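Local coordinates for Molybdate/tungstate binding protein (Sporomusa ovata, PDB 1FR3), which binds molybdate and tungstate oxyanions as a six-chain assembly, probably storing or buffering them in molybdate homeostasis, at residues T12-V17 / G31-A36. Numbering follows the deposited sequence.
Sequences TVKEIV and GTELVA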
loop_
_atom_site.group_PDB
_atom_site.type_symbol
_atom_site.label_atom_id
_atom_site.label_comp_id
_atom_site.label_asym_id
_atom_site.label_seq_id
_atom_site.Cartn_x
_atom_site.Cartn_y
_atom_site.Cartn_z
ATOM N N THR A 12 14.982 -16.908 1.328
ATOM C CA THR A 12 14.864 -18.177 0.611
ATOM C C THR A 12 13.409 -18.632 0.623
ATOM O O THR A 12 12.743 -18.555 1.658
ATOM C CB THR A 12 15.765 -19.267 1.222
ATOM O OG1 THR A 12 17.140 -18.864 1.143
ATOM C CG2 THR A 12 15.630 -20.592 0.489
ATOM N N VAL A 13 12.899 -19.047 -0.538
ATOM C CA VAL A 13 11.518 -19.541 -0.593
ATOM C C VAL A 13 11.406 -20.897 0.106
ATOM O O VAL A 13 12.172 -21.811 -0.210
ATOM C CB VAL A 13 11.012 -19.687 -2.039
ATOM C CG1 VAL A 13 9.580 -20.196 -2.092
ATOM C CG2 VAL A 13 11.119 -18.358 -2.781
ATOM N N LYS A 14 10.446 -21.026 1.007
ATOM C CA LYS A 14 10.195 -22.283 1.705
ATOM C C LYS A 14 9.018 -23.023 1.066
ATOM O O LYS A 14 9.114 -24.213 0.748
ATOM C CB LYS A 14 9.892 -22.068 3.188
ATOM C CG LYS A 14 11.017 -21.465 4.007
ATOM C CD LYS A 14 10.813 -21.652 5.500
ATOM C CE LYS A 14 9.638 -20.845 6.028
ATOM N NZ LYS A 14 9.508 -20.982 7.513
ATOM N N GLU A 15 7.911 -22.316 0.872
ATOM C CA GLU A 15 6.707 -22.920 0.313
ATOM C C GLU A 15 5.897 -21.919 -0.498
ATOM O O GLU A 15 5.983 -20.713 -0.294
ATOM C CB GLU A 15 5.844 -23.499 1.451
ATOM C CG GLU A 15 6.505 -24.704 2.103
ATOM C CD GLU A 15 5.752 -25.369 3.226
ATOM O OE1 GLU A 15 4.554 -25.677 3.064
ATOM O OE2 GLU A 15 6.348 -25.618 4.304
ATOM N N ILE A 16 5.127 -22.442 -1.449
ATOM C CA ILE A 16 4.259 -21.627 -2.275
ATOM C C ILE A 16 2.858 -22.237 -2.319
ATOM O O ILE A 16 2.751 -23.428 -2.630
ATOM C CB ILE A 16 4.767 -21.499 -3.726
ATOM C CG1 ILE A 16 6.131 -20.807 -3.731
ATOM C CG2 ILE A 16 3.764 -20.714 -4.565
ATOM C CD1 ILE A 16 6.807 -20.753 -5.086
ATOM N N VAL A 17 1.846 -21.438 -2.013
ATOM C CA VAL A 17 0.462 -21.902 -2.094
ATOM C C VAL A 17 -0.223 -21.066 -3.178
ATOM O O VAL A 17 -0.259 -19.839 -3.068
ATOM C CB VAL A 17 -0.297 -21.814 -0.769
ATOM C CG1 VAL A 17 -1.751 -22.245 -0.921
ATOM C CG2 VAL A 17 0.382 -22.682 0.292
ATOM N N GLY A 31 16.140 -16.948 9.694
ATOM C CA GLY A 31 15.380 -17.559 10.767
ATOM C C GLY A 31 13.992 -16.991 10.976
ATOM O O GLY A 31 13.206 -17.573 11.739
ATOM N N THR A 32 13.668 -15.860 10.363
ATOM C CA THR A 32 12.339 -15.272 10.517
ATOM C C THR A 32 11.487 -15.666 9.310
ATOM O O THR A 32 11.989 -15.636 8.189
ATOM C CB THR A 32 12.381 -13.739 10.601
ATOM O OG1 THR A 32 13.031 -13.310 11.809
ATOM C CG2 THR A 32 10.980 -13.137 10.620
ATOM N N GLU A 33 10.230 -16.028 9.563
ATOM C CA GLU A 33 9.348 -16.372 8.454
ATOM C C GLU A 33 8.733 -15.095 7.874
ATOM O O GLU A 33 8.245 -14.249 8.615
ATOM C CB GLU A 33 8.229 -17.310 8.921
ATOM C CG GLU A 33 7.356 -17.750 7.750
ATOM C CD GLU A 33 6.484 -18.939 8.117
ATOM O OE1 GLU A 33 7.031 -20.052 8.136
ATOM O OE2 GLU A 33 5.285 -18.713 8.365
ATOM N N LEU A 34 8.797 -14.983 6.552
ATOM C CA LEU A 34 8.197 -13.851 5.849
ATOM C C LEU A 34 7.062 -14.411 4.982
ATOM O O LEU A 34 7.136 -15.569 4.556
ATOM C CB LEU A 34 9.190 -13.115 4.961
ATOM C CG LEU A 34 10.479 -12.584 5.599
ATOM C CD1 LEU A 34 11.344 -11.905 4.547
ATOM C CD2 LEU A 34 10.140 -11.628 6.738
ATOM N N VAL A 35 6.043 -13.604 4.744
ATOM C CA VAL A 35 4.926 -14.028 3.907
ATOM C C VAL A 35 4.585 -12.900 2.929
ATOM O O VAL A 35 4.272 -11.789 3.357
ATOM C CB VAL A 35 3.671 -14.413 4.701
ATOM C CG1 VAL A 35 2.528 -14.823 3.773
ATOM C CG2 VAL A 35 3.993 -15.553 5.662
ATOM N N ALA A 36 4.691 -13.210 1.641
ATOM C CA ALA A 36 4.327 -12.249 0.607
ATOM C C ALA A 36 3.090 -12.776 -0.132
ATOM O O ALA A 36 2.985 -13.982 -0.381
ATOM C CB ALA A 36 5.468 -12.034 -0.379
#
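The flat carboxylate of Glu-33 meets Lys-14 at its edge: Lys-14 NZ donates to Glu-33 OE1 at 2.7 Å, a hydrogen-bonded salt bridge that uses the anti lone pair, away from OE2. Consistent with that side of approach, Lys-14 NZ stands 3.9 Å from Glu-33 CG. Lys-14 CE comes beside Glu-33 OE1 at 3.4 Å, tilted off the carboxylate plane toward one face. The two side chains cross at about a right angle. The bend at chi3 (-68°) turns the lysine's end to the acid, whose chain, extended beyond CG, carries the carboxylate to it. Glu-33 is exposed and Lys-14 partly so, which makes this a surface ion pair, and the 76 Å² buried rests on it alone; an alanine at Lys-14 would probably leave the Glu-33 carboxylate without this counter-charge and freer to turn. The CA atoms of Lys-14 and Glu-33 are 9.0 Å apart because strand 22-29 runs between strands 7-18 and 32-39, and both side chains touch its Val-26. Lys-14 and Glu-15 form a classic beta bulge opposite Val-26, so the bridge spans the bulged part of the antiparallel sheet in this TOBE domain, while on strand 32-39 Val-35 N hydrogen-bonds to Asn-7 OD1 of a second subunit.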